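Local coordinates for protein 2-dehydropantoate 2-reductase (Geobacter metallireducens, PDB 3HN2) that probably catalyses the NADPH-dependent reduction of 2-dehydropantoate (ketopantoate) to (R)-pantoate, the second step from 3-methyl-2-oxobutanoate to pantoate in pantothenate biosynthesis, at residues R4-A10 with E26-L32; T79-Y85 with Q103-N108; G96-L102 with R120-A126. One frame throughout, in Å; residues are numbered along the deposited sequence.

Interaction 1: residues R4-A10 with E26-L32; sequences RIAIVGA and EDVHFLL
One carbonyl serves two donors of the same residue: Ile5 O accepts from the backbone His29 N (2.8 Å) and from the ring nitrogen His29 ND1 (2.9 Å), because the m rotamer of His29 (chi1 -54°, chi2 84°) swings the ring toward the N-terminal end, pointing ND1 at that carbonyl. Asp27 O also takes two donors, Ile5 N (2.9 Å) and Arg4 N (3.2 Å). The ladder continues with Ile7 N to His29 O (2.9 Å) and Leu31 N to Ile7 O (3.0 Å). Strands 5-8 and 28-31 run parallel, axes 4.6 Å apart at closest approach and 21° from aligned, pairing Ile5 with Val28, Ala6 with His29 and Ile7 with Phe30. They are the two strands of the beta-alpha-beta unit whose helix, 14-23, covers the face carrying Ile5, Ile7, Val28 and Phe30; this is the opening unit of a Rossmann-type fold, and Gly9 fits the first glycine of a GxGxxG pattern, consistent with dinucleotide binding. There Ile7 CG1 sits over the Phe30 ring, 4.1 Å from its centroid (CH-pi), and 3.8 Å from Val28 CG1. Ala10 (phi 61°) turns its CB to 3.9 Å from Leu32 CD1, while a water donates to Leu31 O (3.0 Å) and weakly to Gly9 O (3.0 Å). At the other end Arg4 NH2 and Glu26 OE1 form a long salt bridge (3.7 Å).

Interaction 2: residues T79-Y85 with Q103-N108; sequences TFANSRY and QNGLGN
Gln103 opens the loop 103-108 in an extended conformation (phi -76°, psi 173°), its CA 6.9 Å from that of Thr79. With chi1 near 5°, between wells, and chi2 trans, its amide reaches two side chains of the 79-85 turn. Gln103 OE1 accepts a very short hydrogen bond of 2.4 Å from Tyr85 OH and lies near the plane of the ring, at its edge; Gln103 NE2 gives a weak one to Asn82 OD1 (3.4 Å) and a further one to Leu77 O. Asn104 contributes its backbone: Asn104 O lies 3.4 Å from Thr79 CG2, the methyl that also packs 3.9 Å from Gln103 CB, while Thr79 OG1 bonds to Glu270. Gly105 (phi 85°) and Gly107 (phi 81°) bend the chain at positive phi, with Leu106 between them directed away from the turn, and Gly107 occupies the N-cap position of helix 108-115. Asn108, rotamer m, closes the loop: Asn108 ND2 donates to Asn104 O (3.1 Å), and Asn108 OD1 accepts from Asn82 ND2 (2.9 Å). The Asn82 amide therefore spans both ends of the loop; Asn82 lies in the 3-10 segment 82-83, where Arg84 N hydrogen-bonds to Ala81 O (3.0 Å). Loops at the C-terminal ends of the parallel strands are where Rossmann-type domains usually bind their dinucleotide; a role of this pair in doing so is only inferred. This pair follows strands 72-75 and 98-101; Tyr85 packs on helix 108-115, while Leu106 lodges between helices 179-200 and 271-284 of the C-terminal region.

Interaction 3: residues G96-L102 with R120-A126; sequences GTQILTL and RIIGGVA
Gly124 leaves the hollow that Leu102 fills: Leu102 CD2 comes to 3.3 Å from Gly124 O, and an ideal CB on Gly124 would lie only 2.7 Å from Leu102 CD2. The same methyl touches Ala126 CB at 3.8 Å. Leu100 (t, p) leans across so that CD1 meets Ile122 CG2 at 3.7 Å; on the opposite face Ile121 (m, m) sends CD1 to 3.9 Å from Ile99 CB, and Thr101 stands beside bare Gly123. The parallel strands, axes 4.8 Å apart at closest and 22° from aligned, pair Ile99 with Ile121, Leu100 with Ile122 and Thr101 with Gly123, through the hydrogen bonds Ile99 N to Arg120 O (2.8 Å), Ile122 N to Ile99 O (2.8 Å), Thr101 N to Ile122 O (2.9 Å) and Gly124 N to Thr101 O (2.8 Å). Arg120 NE hydrogen-bonds to Thr97 O (3.3 Å). A water links Leu102 O, Gly124 O and Ala126 N. With helix 108-115 over the Thr101 and Ile121 face, this is a right-handed beta-alpha-beta crossover of the Rossmann-type domain.

All three contacts lie in the N-terminal Rossmann-type domain. Interactions 1 and 3 belong to one sheet, with strand 72-75 between them: across it run 28-31, 5-8, 72-75, 98-101 and 121-129. Their centres are 14 Å apart and their nearest atoms about 7 Å. Interaction 1 closes before the others open along the chain, whereas interactions 2 and 3 interleave: 79-85, 96-102, 103-108, 120-126. Interaction 2, 13 Å from interaction 3 and 18 Å from interaction 1 between centres, touches interaction 3 where Asn108 CB packs 3.9 Å from Thr101 OG1. Strand 5-8 leads into the glycine-rich turn and strand 98-101 into loop 103-108, whose Gln103 lies near that turn without touching, consistent with a cofactor site here.

Interaction 1: residues R4-A10 with E26-L32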
ATOM      1  N   ARG A   4      16.240  17.152  26.051  1.00 63.89           N
ATOM      2  CA  ARG A   4      14.783  16.917  26.273  1.00 62.96           C
ATOM      3  C   ARG A   4      14.332  15.505  25.879  1.00 61.00           C
ATOM      4  O   ARG A   4      13.436  14.940  26.507  1.00 59.59           O
ATOM      5  CB  ARG A   4      13.936  17.985  25.564  1.00 59.48           C
ATOM      6  CG  ARG A   4      14.317  18.275  24.117  1.00 65.94           C
ATOM      7  CD  ARG A   4      13.277  19.156  23.440  1.00 70.50           C
ATOM      8  NE  ARG A   4      13.342  20.551  23.882  1.00 92.80           N
ATOM      9  CZ  ARG A   4      13.995  21.521  23.245  1.00 94.86           C
ATOM     10  NH1 ARG A   4      13.987  22.753  23.734  1.00 93.04           N
ATOM     11  NH2 ARG A   4      14.655  21.272  22.119  1.00 97.26           N
ATOM     12  N   ILE A   5      14.964  14.940  24.852  1.00 60.47           N
ATOM     13  CA  ILE A   5      14.584  13.622  24.332  1.00 55.37           C
ATOM     14  C   ILE A   5      15.658  12.558  24.588  1.00 51.34           C
ATOM     15  O   ILE A   5      16.845  12.804  24.378  1.00 51.84           O
ATOM     16  CB  ILE A   5      14.181  13.699  22.820  1.00 57.98           C
ATOM     17  CG1 ILE A   5      12.694  14.017  22.675  1.00 53.21           C
ATOM     18  CG2 ILE A   5      14.436  12.390  22.078  1.00 56.01           C
ATOM     19  CD1 ILE A   5      12.360  15.471  22.596  1.00 52.09           C
ATOM     20  N   ALA A   6      15.224  11.394  25.077  1.00 49.53           N
ATOM     21  CA  ALA A   6      16.074  10.205  25.174  1.00 45.95           C
ATOM     22  C   ALA A   6      15.491   9.073  24.339  1.00 41.60           C
ATOM     23  O   ALA A   6      14.287   8.817  24.398  1.00 42.16           O
ATOM     24  CB  ALA A   6      16.220   9.758  26.620  1.00 41.38           C
ATOM     25  N   ILE A   7      16.348   8.390  23.582  1.00 37.94           N
ATOM     26  CA  ILE A   7      15.921   7.246  22.767  1.00 40.51           C
ATOM     27  C   ILE A   7      16.349   5.935  23.406  1.00 40.44           C
ATOM     28  O   ILE A   7      17.541   5.657  23.539  1.00 42.45           O
ATOM     29  CB  ILE A   7      16.489   7.300  21.316  1.00 44.92           C
ATOM     30  CG1 ILE A   7      16.203   8.654  20.643  1.00 23.40           C
ATOM     31  CG2 ILE A   7      15.974   6.120  20.490  1.00 36.12           C
ATOM     32  CD1 ILE A   7      14.724   8.992  20.493  1.00 35.97           C
ATOM     33  N   VAL A   8      15.367   5.126  23.791  1.00 44.26           N
ATOM     34  CA  VAL A   8      15.627   3.834  24.426  1.00 42.31           C
ATOM     35  C   VAL A   8      15.122   2.700  23.528  1.00 41.00           C
ATOM     36  O   VAL A   8      13.936   2.375  23.496  1.00 34.07           O
ATOM     37  CB  VAL A   8      15.028   3.781  25.854  1.00 36.15           C
ATOM     38  CG1 VAL A   8      15.148   2.390  26.453  1.00 26.01           C
ATOM     39  CG2 VAL A   8      15.731   4.802  26.747  1.00 48.10           C
ATOM     40  N   GLY A   9      16.046   2.119  22.779  1.00 50.80           N
ATOM     41  CA  GLY A   9      15.709   1.110  21.786  1.00 56.59           C
ATOM     42  C   GLY A   9      16.876   0.935  20.845  1.00 63.33           C
ATOM     43  O   GLY A   9      17.547  -0.105  20.867  1.00 71.23           O
ATOM     44  N   ALA A  10      17.119   1.971  20.041  1.00 60.05           N
ATOM     45  CA  ALA A  10      18.180   1.998  19.025  1.00 60.96           C
ATOM     46  C   ALA A  10      18.004   0.918  17.954  1.00 63.50           C
ATOM     47  O   ALA A  10      18.979   0.386  17.414  1.00 68.36           O
ATOM     48  CB  ALA A  10      19.580   1.940  19.667  1.00 60.65           C
ATOM     49  N   GLU A  26      16.121  19.064  17.958  1.00 71.59           N
ATOM     50  CA  GLU A  26      15.653  18.654  19.269  1.00 73.04           C
ATOM     51  C   GLU A  26      16.843  18.054  19.998  1.00 74.42           C
ATOM     52  O   GLU A  26      17.724  17.454  19.370  1.00 75.29           O
ATOM     53  CB  GLU A  26      14.520  17.639  19.144  1.00 73.38           C
ATOM     54  CG  GLU A  26      13.275  17.974  19.956  1.00 79.87           C
ATOM     55  CD  GLU A  26      12.413  19.067  19.332  1.00 82.97           C
ATOM     56  OE1 GLU A  26      11.830  19.875  20.087  1.00 79.45           O
ATOM     57  OE2 GLU A  26      12.310  19.114  18.087  1.00 94.85           O
ATOM     58  N   ASP A  27      16.877  18.228  21.318  1.00 73.55           N
ATOM     59  CA  ASP A  27      17.992  17.756  22.132  1.00 70.44           C
ATOM     60  C   ASP A  27      17.862  16.253  22.366  1.00 66.75           C
ATOM     61  O   ASP A  27      17.321  15.807  23.380  1.00 72.34           O
ATOM     62  CB  ASP A  27      18.057  18.534  23.451  1.00 73.45           C
ATOM     63  CG  ASP A  27      19.421  18.453  24.120  1.00 78.51           C
ATOM     64  OD1 ASP A  27      20.368  17.902  23.517  1.00 90.89           O
ATOM     65  OD2 ASP A  27      19.544  18.950  25.257  1.00 79.20           O
ATOM     66  N   VAL A  28      18.373  15.484  21.410  1.00 62.15           N
ATOM     67  CA  VAL A  28      18.177  14.039  21.372  1.00 57.31           C
ATOM     68  C   VAL A  28      19.398  13.312  21.930  1.00 57.49           C
ATOM     69  O   VAL A  28      20.535  13.611  21.561  1.00 61.32           O
ATOM     70  CB  VAL A  28      17.825  13.561  19.931  1.00 54.89           C
ATOM     71  CG1 VAL A  28      17.651  12.063  19.870  1.00 56.53           C
ATOM     72  CG2 VAL A  28      16.545  14.223  19.459  1.00 43.67           C
ATOM     73  N   HIS A  29      19.142  12.368  22.832  1.00 58.84           N
ATOM     74  CA  HIS A  29      20.180  11.592  23.500  1.00 57.56           C
ATOM     75  C   HIS A  29      19.923  10.113  23.258  1.00 54.71           C
ATOM     76  O   HIS A  29      18.979   9.549  23.800  1.00 55.90           O
ATOM     77  CB  HIS A  29      20.174  11.882  25.005  1.00 56.91           C
ATOM     78  CG  HIS A  29      20.284  13.336  25.342  1.00 57.49           C
ATOM     79  ND1 HIS A  29      19.194  14.179  25.363  1.00 69.15           N
ATOM     80  CD2 HIS A  29      21.355  14.096  25.666  1.00 65.83           C
ATOM     81  CE1 HIS A  29      19.590  15.399  25.684  1.00 69.62           C
ATOM     82  NE2 HIS A  29      20.898  15.375  25.873  1.00 73.41           N
ATOM     83  N   PHE A  30      20.757   9.491  22.434  1.00 51.54           N
ATOM     84  CA  PHE A  30      20.597   8.081  22.108  1.00 52.43           C
ATOM     85  C   PHE A  30      21.251   7.167  23.147  1.00 57.30           C
ATOM     86  O   PHE A  30      22.396   7.391  23.552  1.00 62.51           O
ATOM     87  CB  PHE A  30      21.196   7.783  20.734  1.00 52.53           C
ATOM     88  CG  PHE A  30      20.406   8.332  19.583  1.00 56.25           C
ATOM     89  CD1 PHE A  30      19.417   7.569  18.977  1.00 65.10           C
ATOM     90  CD2 PHE A  30      20.671   9.602  19.083  1.00 61.82           C
ATOM     91  CE1 PHE A  30      18.695   8.069  17.896  1.00 61.81           C
ATOM     92  CE2 PHE A  30      19.959  10.107  18.000  1.00 61.72           C
ATOM     93  CZ  PHE A  30      18.969   9.340  17.409  1.00 63.22           C
ATOM     94  N   LEU A  31      20.521   6.138  23.572  1.00 55.68           N
ATOM     95  CA  LEU A  31      21.101   5.070  24.380  1.00 55.42           C
ATOM     96  C   LEU A  31      21.488   3.892  23.485  1.00 58.66           C
ATOM     97  O   LEU A  31      20.651   3.056  23.137  1.00 61.00           O
ATOM     98  CB  LEU A  31      20.145   4.629  25.500  1.00 57.24           C
ATOM     99  CG  LEU A  31      20.679   3.678  26.587  1.00 54.10           C
ATOM    100  CD1 LEU A  31      21.916   4.237  27.278  1.00 45.67           C
ATOM    101  CD2 LEU A  31      19.603   3.344  27.617  1.00 43.65           C
ATOM    102  N   LEU A  32      22.763   3.850  23.105  1.00 61.18           N
ATOM    103  CA  LEU A  32      23.298   2.780  22.267  1.00 58.95           C
ATOM    104  C   LEU A  32      23.867   1.643  23.108  1.00 61.37           C
ATOM    105  O   LEU A  32      24.301   1.852  24.245  1.00 65.66           O
ATOM    106  CB  LEU A  32      24.388   3.307  21.328  1.00 57.72           C
ATOM    107  CG  LEU A  32      24.117   4.306  20.190  1.00 66.95           C
ATOM    108  CD1 LEU A  32      22.751   4.138  19.511  1.00 63.81           C
ATOM    109  CD2 LEU A  32      24.324   5.731  20.660  1.00 69.24           C
TER
HETATM  110  O   HOH W   1      19.314   0.326  23.197  1.00 45.04           O

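Interaction 2: residues T79-Y85 with Q103-N108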
ATOM      1  N   THR A  79      10.146  -5.906  22.530  1.00 62.27           N
ATOM      2  CA  THR A  79       9.296  -6.190  23.696  1.00 60.20           C
ATOM      3  C   THR A  79       9.724  -7.372  24.571  1.00 58.74           C
ATOM      4  O   THR A  79       9.192  -7.555  25.664  1.00 62.20           O
ATOM      5  CB  THR A  79       7.818  -6.357  23.291  1.00 60.25           C
ATOM      6  OG1 THR A  79       7.717  -7.279  22.196  1.00 70.83           O
ATOM      7  CG2 THR A  79       7.226  -5.018  22.880  1.00 64.25           C
ATOM      8  N   PHE A  80      10.684  -8.164  24.100  1.00 59.94           N
ATOM      9  CA  PHE A  80      11.267  -9.220  24.929  1.00 59.00           C
ATOM     10  C   PHE A  80      12.295  -8.686  25.940  1.00 58.23           C
ATOM     11  O   PHE A  80      12.713  -9.407  26.849  1.00 58.47           O
ATOM     12  CB  PHE A  80      11.848 -10.362  24.082  1.00 53.51           C
ATOM     13  CG  PHE A  80      12.622  -9.911  22.876  1.00 53.35           C
ATOM     14  CD1 PHE A  80      12.047  -9.970  21.609  1.00 69.25           C
ATOM     15  CD2 PHE A  80      13.937  -9.468  22.996  1.00 60.61           C
ATOM     16  CE1 PHE A  80      12.760  -9.571  20.480  1.00 64.98           C
ATOM     17  CE2 PHE A  80      14.660  -9.066  21.877  1.00 61.69           C
ATOM     18  CZ  PHE A  80      14.072  -9.125  20.614  1.00 65.07           C
ATOM     19  N   ALA A  81      12.683  -7.422  25.772  1.00 56.23           N
ATOM     20  CA  ALA A  81      13.560  -6.725  26.709  1.00 50.81           C
ATOM     21  C   ALA A  81      12.771  -5.876  27.710  1.00 49.71           C
ATOM     22  O   ALA A  81      13.340  -5.007  28.368  1.00 52.74           O
ATOM     23  CB  ALA A  81      14.554  -5.860  25.951  1.00 47.58           C
ATOM     24  N   ASN A  82      11.472  -6.142  27.835  1.00 49.74           N
ATOM     25  CA  ASN A  82      10.590  -5.356  28.703  1.00 53.92           C
ATOM     26  C   ASN A  82      10.826  -5.546  30.207  1.00 61.42           C
ATOM     27  O   ASN A  82      10.379  -4.731  31.014  1.00 64.51           O
ATOM     28  CB  ASN A  82       9.115  -5.594  28.349  1.00 48.10           C
ATOM     29  CG  ASN A  82       8.623  -4.702  27.206  1.00 55.68           C
ATOM     30  OD1 ASN A  82       9.393  -3.958  26.591  1.00 56.67           O
ATOM     31  ND2 ASN A  82       7.325  -4.767  26.928  1.00 34.66           N
ATOM     32  N   SER A  83      11.533  -6.615  30.576  1.00 67.82           N
ATOM     33  CA  SER A  83      11.954  -6.842  31.965  1.00 64.57           C
ATOM     34  C   SER A  83      13.023  -5.836  32.375  1.00 64.58           C
ATOM     35  O   SER A  83      13.199  -5.550  33.560  1.00 69.51           O
ATOM     36  CB  SER A  83      12.490  -8.264  32.140  1.00 63.25           C
ATOM     37  OG  SER A  83      13.461  -8.565  31.152  1.00 70.61           O
ATOM     38  N   ARG A  84      13.716  -5.291  31.379  1.00 64.57           N
ATOM     39  CA  ARG A  84      14.774  -4.311  31.587  1.00 62.72           C
ATOM     40  C   ARG A  84      14.253  -2.876  31.652  1.00 62.78           C
ATOM     41  O   ARG A  84      15.047  -1.934  31.622  1.00 68.65           O
ATOM     42  CB  ARG A  84      15.819  -4.425  30.474  1.00 65.71           C
ATOM     43  CG  ARG A  84      16.688  -5.662  30.535  1.00 68.18           C
ATOM     44  CD  ARG A  84      17.585  -5.727  29.318  1.00 81.85           C
ATOM     45  NE  ARG A  84      18.919  -6.215  29.656  1.00 93.91           N
ATOM     46  CZ  ARG A  84      19.985  -5.437  29.826  1.00 96.26           C
ATOM     47  NH1 ARG A  84      19.890  -4.119  29.689  1.00 85.28           N
ATOM     48  NH2 ARG A  84      21.155  -5.983  30.132  1.00101.23           N
ATOM     49  N   TYR A  85      12.930  -2.717  31.736  1.00 60.79           N
ATOM     50  CA  TYR A  85      12.286  -1.400  31.820  1.00 56.80           C
ATOM     51  C   TYR A  85      12.819  -0.536  32.958  1.00 54.72           C
ATOM     52  O   TYR A  85      13.147   0.634  32.751  1.00 56.40           O
ATOM     53  CB  TYR A  85      10.773  -1.543  32.000  1.00 56.67           C
ATOM     54  CG  TYR A  85       9.938  -1.540  30.737  1.00 62.40           C
ATOM     55  CD1 TYR A  85       8.630  -2.026  30.758  1.00 64.34           C
ATOM     56  CD2 TYR A  85      10.438  -1.051  29.531  1.00 47.38           C
ATOM     57  CE1 TYR A  85       7.846  -2.028  29.618  1.00 58.72           C
ATOM     58  CE2 TYR A  85       9.657  -1.052  28.381  1.00 61.54           C
ATOM     59  CZ  TYR A  85       8.360  -1.537  28.436  1.00 61.56           C
ATOM     60  OH  TYR A  85       7.576  -1.545  27.311  1.00 57.38           O
ATOM     61  N   GLN A 103       6.645   0.707  20.574  1.00 49.60           N
ATOM     62  CA  GLN A 103       6.872  -0.709  20.327  1.00 43.79           C
ATOM     63  C   GLN A 103       5.594  -1.453  19.969  1.00 40.60           C
ATOM     64  O   GLN A 103       4.501  -0.900  20.036  1.00 38.77           O
ATOM     65  CB  GLN A 103       7.572  -1.344  21.530  1.00 47.40           C
ATOM     66  CG  GLN A 103       7.730  -0.381  22.702  1.00 49.94           C
ATOM     67  CD  GLN A 103       8.149  -1.053  23.990  1.00 45.48           C
ATOM     68  OE1 GLN A 103       7.452  -0.964  24.994  1.00 70.53           O
ATOM     69  NE2 GLN A 103       9.291  -1.729  23.969  1.00 34.15           N
ATOM     70  N   ASN A 104       5.747  -2.716  19.589  1.00 52.71           N
ATOM     71  CA  ASN A 104       4.653  -3.496  19.018  1.00 52.52           C
ATOM     72  C   ASN A 104       3.855  -4.311  20.029  1.00 51.57           C
ATOM     73  O   ASN A 104       4.372  -4.716  21.067  1.00 55.23           O
ATOM     74  CB  ASN A 104       5.191  -4.415  17.916  1.00 52.96           C
ATOM     75  CG  ASN A 104       5.729  -3.645  16.728  1.00 54.94           C
ATOM     76  OD1 ASN A 104       5.532  -2.432  16.614  1.00 51.64           O
ATOM     77  ND2 ASN A 104       6.411  -4.349  15.832  1.00 53.82           N
ATOM     78  N   GLY A 105       2.588  -4.544  19.704  1.00 49.44           N
ATOM     79  CA  GLY A 105       1.728  -5.395  20.504  1.00 44.56           C
ATOM     80  C   GLY A 105       1.092  -4.647  21.647  1.00 50.03           C
ATOM     81  O   GLY A 105       0.909  -3.435  21.582  1.00 56.28           O
ATOM     82  N   LEU A 106       0.772  -5.381  22.705  1.00 50.20           N
ATOM     83  CA  LEU A 106       0.062  -4.824  23.836  1.00 47.22           C
ATOM     84  C   LEU A 106       0.870  -4.864  25.123  1.00 52.66           C
ATOM     85  O   LEU A 106       2.012  -5.331  25.145  1.00 60.06           O
ATOM     86  CB  LEU A 106      -1.224  -5.600  24.062  1.00 48.33           C
ATOM     87  CG  LEU A 106      -2.348  -5.561  23.043  1.00  8.09           C
ATOM     88  CD1 LEU A 106      -3.495  -6.388  23.604  1.00  5.94           C
ATOM     89  CD2 LEU A 106      -2.822  -4.157  22.717  1.00  9.97           C
ATOM     90  N   GLY A 107       0.263  -4.357  26.194  1.00 46.46           N
ATOM     91  CA  GLY A 107       0.827  -4.466  27.530  1.00 48.09           C
ATOM     92  C   GLY A 107       1.902  -3.450  27.850  1.00 50.63           C
ATOM     93  O   GLY A 107       2.179  -3.200  29.023  1.00 59.10           O
ATOM     94  N   ASN A 108       2.502  -2.876  26.809  1.00 46.73           N
ATOM     95  CA  ASN A 108       3.622  -1.952  26.930  1.00 42.78           C
ATOM     96  C   ASN A 108       3.237  -0.687  27.675  1.00 50.76           C
ATOM     97  O   ASN A 108       3.940  -0.268  28.604  1.00 59.20           O
ATOM     98  CB  ASN A 108       4.181  -1.604  25.548  1.00 46.32           C
ATOM     99  CG  ASN A 108       4.575  -2.839  24.743  1.00 45.68           C
ATOM    100  OD1 ASN A 108       5.085  -3.819  25.290  1.00 41.59           O
ATOM    101  ND2 ASN A 108       4.340  -2.791  23.439  1.00 52.63           N
TER

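Interaction 3: residues G96-L102 with R120-A126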
ATOM      1  N   GLY A  96       7.580  15.189  35.895  1.00 71.99           N
ATOM      2  CA  GLY A  96       7.244  15.894  34.660  1.00 69.26           C
ATOM      3  C   GLY A  96       7.722  15.204  33.394  1.00 67.94           C
ATOM      4  O   GLY A  96       7.287  15.558  32.297  1.00 70.32           O
ATOM      5  N   THR A  97       8.630  14.238  33.544  1.00 66.89           N
ATOM      6  CA  THR A  97       9.084  13.408  32.430  1.00 64.79           C
ATOM      7  C   THR A  97       7.902  12.582  31.950  1.00 65.10           C
ATOM      8  O   THR A  97       7.130  12.061  32.760  1.00 66.23           O
ATOM      9  CB  THR A  97      10.228  12.440  32.849  1.00 66.59           C
ATOM     10  OG1 THR A  97      11.267  13.171  33.507  1.00 61.00           O
ATOM     11  CG2 THR A  97      10.821  11.699  31.641  1.00 70.66           C
ATOM     12  N   GLN A  98       7.749  12.492  30.634  1.00 63.58           N
ATOM     13  CA  GLN A  98       6.713  11.658  30.049  1.00 60.85           C
ATOM     14  C   GLN A  98       7.296  10.593  29.124  1.00 62.92           C
ATOM     15  O   GLN A  98       8.297  10.821  28.443  1.00 65.67           O
ATOM     16  CB  GLN A  98       5.642  12.506  29.362  1.00 59.50           C
ATOM     17  CG  GLN A  98       6.150  13.769  28.698  1.00 66.02           C
ATOM     18  CD  GLN A  98       5.065  14.815  28.548  1.00 68.08           C
ATOM     19  OE1 GLN A  98       3.911  14.496  28.253  1.00 56.48           O
ATOM     20  NE2 GLN A  98       5.429  16.077  28.754  1.00 80.84           N
ATOM     21  N   ILE A  99       6.669   9.422  29.128  1.00 57.07           N
ATOM     22  CA  ILE A  99       7.223   8.245  28.474  1.00 55.70           C
ATOM     23  C   ILE A  99       6.383   7.845  27.257  1.00 54.31           C
ATOM     24  O   ILE A  99       5.184   7.578  27.371  1.00 56.36           O
ATOM     25  CB  ILE A  99       7.368   7.074  29.480  1.00 56.56           C
ATOM     26  CG1 ILE A  99       8.111   7.547  30.740  1.00 59.87           C
ATOM     27  CG2 ILE A  99       8.100   5.909  28.844  1.00 60.03           C
ATOM     28  CD1 ILE A  99       7.890   6.704  31.976  1.00 53.40           C
ATOM     29  N   LEU A 100       7.023   7.825  26.092  1.00 45.59           N
ATOM     30  CA  LEU A 100       6.342   7.519  24.836  1.00 41.32           C
ATOM     31  C   LEU A 100       6.756   6.150  24.321  1.00 38.92           C
ATOM     32  O   LEU A 100       7.920   5.928  23.983  1.00 36.92           O
ATOM     33  CB  LEU A 100       6.622   8.609  23.792  1.00 45.64           C
ATOM     34  CG  LEU A 100       6.147   8.516  22.333  1.00 37.21           C
ATOM     35  CD1 LEU A 100       4.690   8.141  22.224  1.00 33.37           C
ATOM     36  CD2 LEU A 100       6.371   9.853  21.653  1.00 26.45           C
ATOM     37  N   THR A 101       5.796   5.234  24.272  1.00 29.48           N
ATOM     38  CA  THR A 101       6.057   3.889  23.781  1.00 31.94           C
ATOM     39  C   THR A 101       5.619   3.720  22.303  1.00 35.06           C
ATOM     40  O   THR A 101       4.499   4.082  21.920  1.00 29.78           O
ATOM     41  CB  THR A 101       5.478   2.822  24.750  1.00 22.77           C
ATOM     42  OG1 THR A 101       6.169   1.583  24.585  1.00 47.85           O
ATOM     43  CG2 THR A 101       3.992   2.616  24.570  1.00 38.08           C
ATOM     44  N   LEU A 102       6.531   3.211  21.479  1.00 38.57           N
ATOM     45  CA  LEU A 102       6.277   3.032  20.041  1.00 46.48           C
ATOM     46  C   LEU A 102       6.436   1.584  19.600  1.00 48.31           C
ATOM     47  O   LEU A 102       6.367   1.271  18.409  1.00 48.42           O
ATOM     48  CB  LEU A 102       7.217   3.910  19.216  1.00 47.06           C
ATOM     49  CG  LEU A 102       6.927   5.397  19.036  1.00 50.53           C
ATOM     50  CD1 LEU A 102       8.121   6.062  18.394  1.00 49.52           C
ATOM     51  CD2 LEU A 102       5.694   5.615  18.194  1.00 39.55           C
ATOM     52  N   ARG A 120       1.992   9.597  33.001  1.00 64.15           N
ATOM     53  CA  ARG A 120       3.226   9.880  32.263  1.00 62.24           C
ATOM     54  C   ARG A 120       3.217   9.208  30.890  1.00 61.38           C
ATOM     55  O   ARG A 120       4.003   9.568  30.016  1.00 65.99           O
ATOM     56  CB  ARG A 120       4.464   9.399  33.037  1.00 60.32           C
ATOM     57  CG  ARG A 120       4.423   9.593  34.549  1.00 65.64           C
ATOM     58  CD  ARG A 120       5.709   9.096  35.202  1.00 65.79           C
ATOM     59  NE  ARG A 120       6.665  10.181  35.411  1.00 63.92           N
ATOM     60  CZ  ARG A 120       6.980  10.693  36.600  1.00 65.69           C
ATOM     61  NH1 ARG A 120       7.855  11.683  36.681  1.00 63.32           N
ATOM     62  NH2 ARG A 120       6.433  10.217  37.712  1.00 52.05           N
ATOM     63  N   ILE A 121       2.322   8.242  30.701  1.00 60.86           N
ATOM     64  CA  ILE A 121       2.426   7.309  29.575  1.00 56.35           C
ATOM     65  C   ILE A 121       1.681   7.780  28.331  1.00 55.57           C
ATOM     66  O   ILE A 121       0.506   8.138  28.391  1.00 60.96           O
ATOM     67  CB  ILE A 121       1.999   5.867  29.990  1.00 56.94           C
ATOM     68  CG1 ILE A 121       2.734   5.425  31.263  1.00 62.44           C
ATOM     69  CG2 ILE A 121       2.227   4.854  28.867  1.00 52.15           C
ATOM     70  CD1 ILE A 121       4.268   5.528  31.221  1.00 57.52           C
ATOM     71  N   ILE A 122       2.390   7.783  27.206  1.00 51.96           N
ATOM     72  CA  ILE A 122       1.808   8.103  25.909  1.00 48.18           C
ATOM     73  C   ILE A 122       2.052   6.931  24.944  1.00 43.73           C
ATOM     74  O   ILE A 122       3.176   6.447  24.784  1.00 43.11           O
ATOM     75  CB  ILE A 122       2.344   9.454  25.333  1.00 40.94           C
ATOM     76  CG1 ILE A 122       1.888  10.637  26.186  1.00 53.68           C
ATOM     77  CG2 ILE A 122       1.841   9.699  23.916  1.00 63.89           C
ATOM     78  CD1 ILE A 122       2.914  11.136  27.177  1.00 58.94           C
ATOM     79  N   GLY A 123       0.981   6.460  24.328  1.00 27.07           N
ATOM     80  CA  GLY A 123       1.086   5.385  23.368  1.00 42.61           C
ATOM     81  C   GLY A 123       1.133   5.919  21.956  1.00 38.77           C
ATOM     82  O   GLY A 123       0.309   6.754  21.562  1.00 29.61           O
ATOM     83  N   GLY A 124       2.111   5.441  21.202  1.00 39.98           N
ATOM     84  CA  GLY A 124       2.215   5.763  19.789  1.00 48.60           C
ATOM     85  C   GLY A 124       2.177   4.499  18.959  1.00 44.00           C
ATOM     86  O   GLY A 124       3.104   3.688  19.013  1.00 41.31           O
ATOM     87  N   VAL A 125       1.089   4.302  18.220  1.00 49.43           N
ATOM     88  CA  VAL A 125       1.064   3.242  17.204  1.00 39.92           C
ATOM     89  C   VAL A 125       1.714   3.803  15.950  1.00 42.49           C
ATOM     90  O   VAL A 125       1.199   4.733  15.326  1.00 51.87           O
ATOM     91  CB  VAL A 125      -0.354   2.609  16.970  1.00 27.82           C
ATOM     92  CG1 VAL A 125      -1.445   3.619  17.121  1.00 45.89           C
ATOM     93  CG2 VAL A 125      -0.450   1.906  15.608  1.00 44.70           C
ATOM     94  N   ALA A 126       2.889   3.267  15.633  1.00 47.37           N
ATOM     95  CA  ALA A 126       3.671   3.692  14.480  1.00 46.62           C
ATOM     96  C   ALA A 126       3.580   2.653  13.377  1.00 45.82           C
ATOM     97  O   ALA A 126       3.498   1.457  13.653  1.00 48.73           O
ATOM     98  CB  ALA A 126       5.115   3.896  14.884  1.00 46.42           C
TER
HETATM   99  O   HOH W   2       3.838   1.395  17.421  1.00 46.80           O